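PDB 4WYH: primase X domain-containing protein from Sulfolobus solfataricus, which is a noncatalytic subunit of the archaeal eukaryotic-type primase and is needed for efficient synthesis of primers. Local coordinates for residues D31-L43 / F50-K63. Numbering follows the deposited sequence.
Sequences DYSWIEKVLEMGL and FILYVASRYLVNVK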
# COMPACT_ATOMS: atom_id res chain seq x y z
N ASP A 31 7.62 9.13 11.28
CA ASP A 31 6.35 8.32 11.23
C ASP A 31 6.31 7.75 9.84
O ASP A 31 7.19 8.10 8.98
CB ASP A 31 5.13 9.20 11.50
CG ASP A 31 3.89 8.39 11.83
OD1 ASP A 31 3.56 7.38 11.09
OD2 ASP A 31 3.22 8.82 12.81
N TYR A 32 5.34 6.86 9.58
CA TYR A 32 5.09 6.31 8.23
C TYR A 32 6.13 5.29 7.88
O TYR A 32 6.04 4.61 6.87
CB TYR A 32 5.02 7.39 7.11
CG TYR A 32 3.79 8.25 7.18
CD1 TYR A 32 2.58 7.67 7.08
CD2 TYR A 32 3.85 9.64 7.37
CE1 TYR A 32 1.42 8.42 7.13
CE2 TYR A 32 2.66 10.42 7.43
CZ TYR A 32 1.45 9.78 7.28
OH TYR A 32 0.19 10.40 7.28
N SER A 33 7.12 5.15 8.74
CA SER A 33 8.14 4.16 8.53
C SER A 33 7.52 2.83 8.28
O SER A 33 8.03 2.09 7.47
CB SER A 33 9.09 4.06 9.74
OG SER A 33 10.04 5.11 9.61
N TRP A 34 6.45 2.52 9.03
CA TRP A 34 5.80 1.19 8.95
C TRP A 34 5.31 0.86 7.53
O TRP A 34 5.34 -0.28 7.12
CB TRP A 34 4.66 1.07 9.99
CG TRP A 34 3.46 1.91 9.72
CD1 TRP A 34 3.25 3.20 10.13
CD2 TRP A 34 2.28 1.55 8.96
NE1 TRP A 34 2.02 3.64 9.71
CE2 TRP A 34 1.41 2.65 8.99
CE3 TRP A 34 1.89 0.41 8.25
CZ2 TRP A 34 0.18 2.65 8.31
CZ3 TRP A 34 0.66 0.42 7.59
CH2 TRP A 34 -0.18 1.54 7.66
N ILE A 35 4.89 1.87 6.79
CA ILE A 35 4.49 1.68 5.40
C ILE A 35 5.65 1.19 4.57
O ILE A 35 5.50 0.23 3.81
CB ILE A 35 3.90 2.98 4.82
CG1 ILE A 35 2.71 3.40 5.71
CG2 ILE A 35 3.49 2.80 3.37
CD1 ILE A 35 1.82 4.47 5.15
N GLU A 36 6.81 1.80 4.72
CA GLU A 36 7.99 1.38 3.98
C GLU A 36 8.34 -0.07 4.27
O GLU A 36 8.64 -0.85 3.37
CB GLU A 36 9.19 2.28 4.29
CG GLU A 36 9.02 3.74 3.85
CD GLU A 36 9.14 3.99 2.36
OE1 GLU A 36 9.28 2.97 1.63
OE2 GLU A 36 9.08 5.18 1.89
N LYS A 37 8.24 -0.44 5.53
CA LYS A 37 8.50 -1.81 5.92
C LYS A 37 7.56 -2.82 5.28
O LYS A 37 7.98 -3.86 4.85
CB LYS A 37 8.39 -1.93 7.44
CG LYS A 37 9.32 -3.00 7.98
CD LYS A 37 10.72 -2.83 7.37
CE LYS A 37 11.81 -3.74 7.93
NZ LYS A 37 13.02 -3.47 7.08
N VAL A 38 6.27 -2.53 5.29
CA VAL A 38 5.28 -3.37 4.67
C VAL A 38 5.58 -3.45 3.16
O VAL A 38 5.55 -4.56 2.58
CB VAL A 38 3.83 -2.88 4.91
CG1 VAL A 38 2.83 -3.75 4.17
CG2 VAL A 38 3.49 -2.95 6.40
N LEU A 39 5.89 -2.31 2.55
CA LEU A 39 6.18 -2.33 1.16
C LEU A 39 7.34 -3.25 0.83
O LEU A 39 7.34 -3.90 -0.20
CB LEU A 39 6.48 -0.95 0.60
CG LEU A 39 5.29 -0.09 0.25
CD1 LEU A 39 5.80 1.33 0.12
CD2 LEU A 39 4.54 -0.46 -1.01
N GLU A 40 8.32 -3.27 1.73
CA GLU A 40 9.49 -4.12 1.55
C GLU A 40 9.19 -5.60 1.68
O GLU A 40 9.77 -6.38 0.96
CB GLU A 40 10.52 -3.79 2.60
CG GLU A 40 11.75 -4.65 2.49
CD GLU A 40 12.73 -4.36 3.57
OE1 GLU A 40 12.28 -3.80 4.61
OE2 GLU A 40 13.92 -4.70 3.36
N MET A 41 8.31 -5.97 2.62
CA MET A 41 8.10 -7.36 3.00
C MET A 41 6.95 -8.07 2.30
O MET A 41 7.03 -9.24 2.01
CB MET A 41 7.97 -7.45 4.51
CG MET A 41 9.16 -6.87 5.27
SD MET A 41 10.70 -7.78 5.02
CE MET A 41 10.15 -9.51 5.03
N GLY A 42 5.87 -7.33 2.05
CA GLY A 42 4.73 -7.84 1.35
C GLY A 42 3.62 -8.25 2.30
O GLY A 42 3.82 -8.38 3.50
N LEU A 43 2.43 -8.36 1.75
CA LEU A 43 1.27 -8.83 2.48
C LEU A 43 0.66 -10.04 1.72
O LEU A 43 1.30 -10.63 0.81
CB LEU A 43 0.22 -7.71 2.68
CG LEU A 43 0.66 -6.46 3.48
CD1 LEU A 43 -0.46 -5.39 3.52
CD2 LEU A 43 1.12 -6.80 4.88
N PHE A 50 -4.44 -2.64 0.69
CA PHE A 50 -3.29 -1.90 1.25
C PHE A 50 -2.81 -0.94 0.19
O PHE A 50 -2.56 0.19 0.48
CB PHE A 50 -2.16 -2.85 1.63
CG PHE A 50 -0.96 -2.15 2.23
CD1 PHE A 50 -1.06 -1.59 3.47
CD2 PHE A 50 0.20 -1.98 1.52
CE1 PHE A 50 0.01 -0.95 4.04
CE2 PHE A 50 1.29 -1.31 2.09
CZ PHE A 50 1.17 -0.79 3.34
N ILE A 51 -2.73 -1.36 -1.06
CA ILE A 51 -2.40 -0.43 -2.16
C ILE A 51 -3.39 0.71 -2.35
O ILE A 51 -3.00 1.88 -2.41
CB ILE A 51 -2.20 -1.17 -3.53
CG1 ILE A 51 -0.98 -2.10 -3.49
CG2 ILE A 51 -2.15 -0.19 -4.72
CD1 ILE A 51 -0.93 -3.05 -4.70
N LEU A 52 -4.67 0.41 -2.38
CA LEU A 52 -5.67 1.45 -2.60
C LEU A 52 -5.75 2.45 -1.43
O LEU A 52 -5.82 3.64 -1.64
CB LEU A 52 -7.04 0.83 -2.82
CG LEU A 52 -8.23 1.74 -3.05
CD1 LEU A 52 -7.94 2.67 -4.22
CD2 LEU A 52 -9.48 0.92 -3.26
N TYR A 53 -5.71 1.94 -0.19
CA TYR A 53 -6.07 2.76 0.98
C TYR A 53 -4.90 3.35 1.68
O TYR A 53 -5.05 4.36 2.40
CB TYR A 53 -7.06 2.00 1.97
CG TYR A 53 -8.39 1.64 1.36
CD1 TYR A 53 -9.31 2.60 1.08
CD2 TYR A 53 -8.73 0.31 1.02
CE1 TYR A 53 -10.51 2.28 0.48
CE2 TYR A 53 -9.90 -0.02 0.39
CZ TYR A 53 -10.79 0.98 0.10
OH TYR A 53 -11.99 0.70 -0.47
N VAL A 54 -3.71 2.77 1.48
CA VAL A 54 -2.57 3.15 2.23
C VAL A 54 -1.36 3.48 1.34
O VAL A 54 -0.92 4.63 1.30
CB VAL A 54 -2.22 2.07 3.29
CG1 VAL A 54 -1.04 2.51 4.11
CG2 VAL A 54 -3.45 1.72 4.13
N ALA A 55 -0.80 2.50 0.66
CA ALA A 55 0.51 2.68 0.08
C ALA A 55 0.52 3.69 -1.05
O ALA A 55 1.40 4.55 -1.10
CB ALA A 55 1.05 1.36 -0.39
N SER A 56 -0.44 3.63 -1.95
CA SER A 56 -0.47 4.58 -3.06
C SER A 56 -0.54 6.04 -2.54
O SER A 56 0.20 6.87 -3.00
CB SER A 56 -1.67 4.34 -4.02
OG SER A 56 -2.90 4.51 -3.36
N ARG A 57 -1.42 6.28 -1.56
CA ARG A 57 -1.60 7.60 -0.97
C ARG A 57 -0.35 8.07 -0.23
O ARG A 57 0.01 9.21 -0.33
CB ARG A 57 -2.73 7.53 0.01
CG ARG A 57 -4.03 6.95 -0.58
CD ARG A 57 -5.13 7.06 0.43
NE ARG A 57 -6.37 6.54 -0.06
CZ ARG A 57 -7.51 6.66 0.57
NH1 ARG A 57 -7.57 7.30 1.74
NH2 ARG A 57 -8.60 6.11 0.05
N TYR A 58 0.31 7.19 0.51
CA TYR A 58 1.56 7.54 1.13
C TYR A 58 2.62 7.98 0.12
O TYR A 58 3.25 9.04 0.22
CB TYR A 58 2.05 6.37 1.92
CG TYR A 58 3.48 6.48 2.41
CD1 TYR A 58 3.83 7.41 3.34
CD2 TYR A 58 4.51 5.64 1.86
CE1 TYR A 58 5.17 7.54 3.77
CE2 TYR A 58 5.85 5.76 2.27
CZ TYR A 58 6.14 6.67 3.24
OH TYR A 58 7.38 6.82 3.73
N LEU A 59 2.86 7.13 -0.87
CA LEU A 59 3.86 7.38 -1.86
C LEU A 59 3.62 8.71 -2.59
O LEU A 59 4.51 9.55 -2.72
CB LEU A 59 3.90 6.21 -2.85
CG LEU A 59 4.43 4.88 -2.32
CD1 LEU A 59 4.29 3.81 -3.39
CD2 LEU A 59 5.87 5.11 -1.91
N VAL A 60 2.42 8.92 -3.04
CA VAL A 60 2.09 10.07 -3.85
C VAL A 60 1.94 11.37 -3.03
O VAL A 60 2.49 12.45 -3.40
CB VAL A 60 0.82 9.75 -4.66
CG1 VAL A 60 0.29 10.98 -5.38
CG2 VAL A 60 1.11 8.60 -5.64
N ASN A 61 1.22 11.29 -1.93
CA ASN A 61 0.77 12.50 -1.25
C ASN A 61 1.56 12.88 -0.05
O ASN A 61 1.58 14.06 0.33
CB ASN A 61 -0.73 12.39 -0.92
CG ASN A 61 -1.58 12.42 -2.17
OD1 ASN A 61 -1.20 12.99 -3.23
ND2 ASN A 61 -2.71 11.74 -2.10
N VAL A 62 2.26 11.91 0.51
CA VAL A 62 3.13 12.14 1.68
C VAL A 62 4.62 12.17 1.27
O VAL A 62 5.31 13.11 1.55
CB VAL A 62 2.93 11.11 2.78
CG1 VAL A 62 3.73 11.52 4.01
CG2 VAL A 62 1.45 11.00 3.16
N LYS A 63 5.09 11.11 0.63
CA LYS A 63 6.46 11.09 0.12
C LYS A 63 6.68 11.92 -1.12
O LYS A 63 7.77 12.40 -1.37
CB LYS A 63 6.85 9.64 -0.11
CG LYS A 63 7.73 9.06 0.93
CD LYS A 63 7.49 9.62 2.36
CE LYS A 63 8.60 10.60 2.78
NZ LYS A 63 8.57 10.81 4.22
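I35 wedges between V54 and Y58 where two consecutive helices of the all-helical primase X domain, 33-41 and 47-63, joined by a short connection, pack against each other; CA of I35 comes to 6.7 Å from CA of A55. Both branches of I35 are engaged: CD1 lies between V54 CG1, 3.6 Å away, and the base of Y58, while CG2 presses to 3.4 Å from Y58 CD2 and CB sits over a face of that ring in a CH-pi contact. Toward the connection, F50 repeats the theme. It extends its ring away from its own backbone N (chi1 -179°, CG trans to it), which carries the ring across to helix 33-41, where it takes V38 CG1 over one face, 3.8 Å from the ring centroid, and W34 CZ3 at its edge; L43 CD1 meets F50 CG obliquely at 3.5 Å. The same core draws in helix 67-78, whose F77 touches F50 and L39, and helix 116-128, which meets W34 and V54. At the other end Y32, the N-cap residue, lays its CB against Y58 CE1 (3.3 Å), the two ring planes inclined at 36°, and its CE2 reaches V62 CG1. The polar edge is a single bond. E36 bends at chi2, bringing its carboxylate to the rim of the Y58 ring, nearly perpendicular to it. There Y58 OH donates to the anti side of E36 OE2, 3.0 Å away and 28° out of the carboxylate plane.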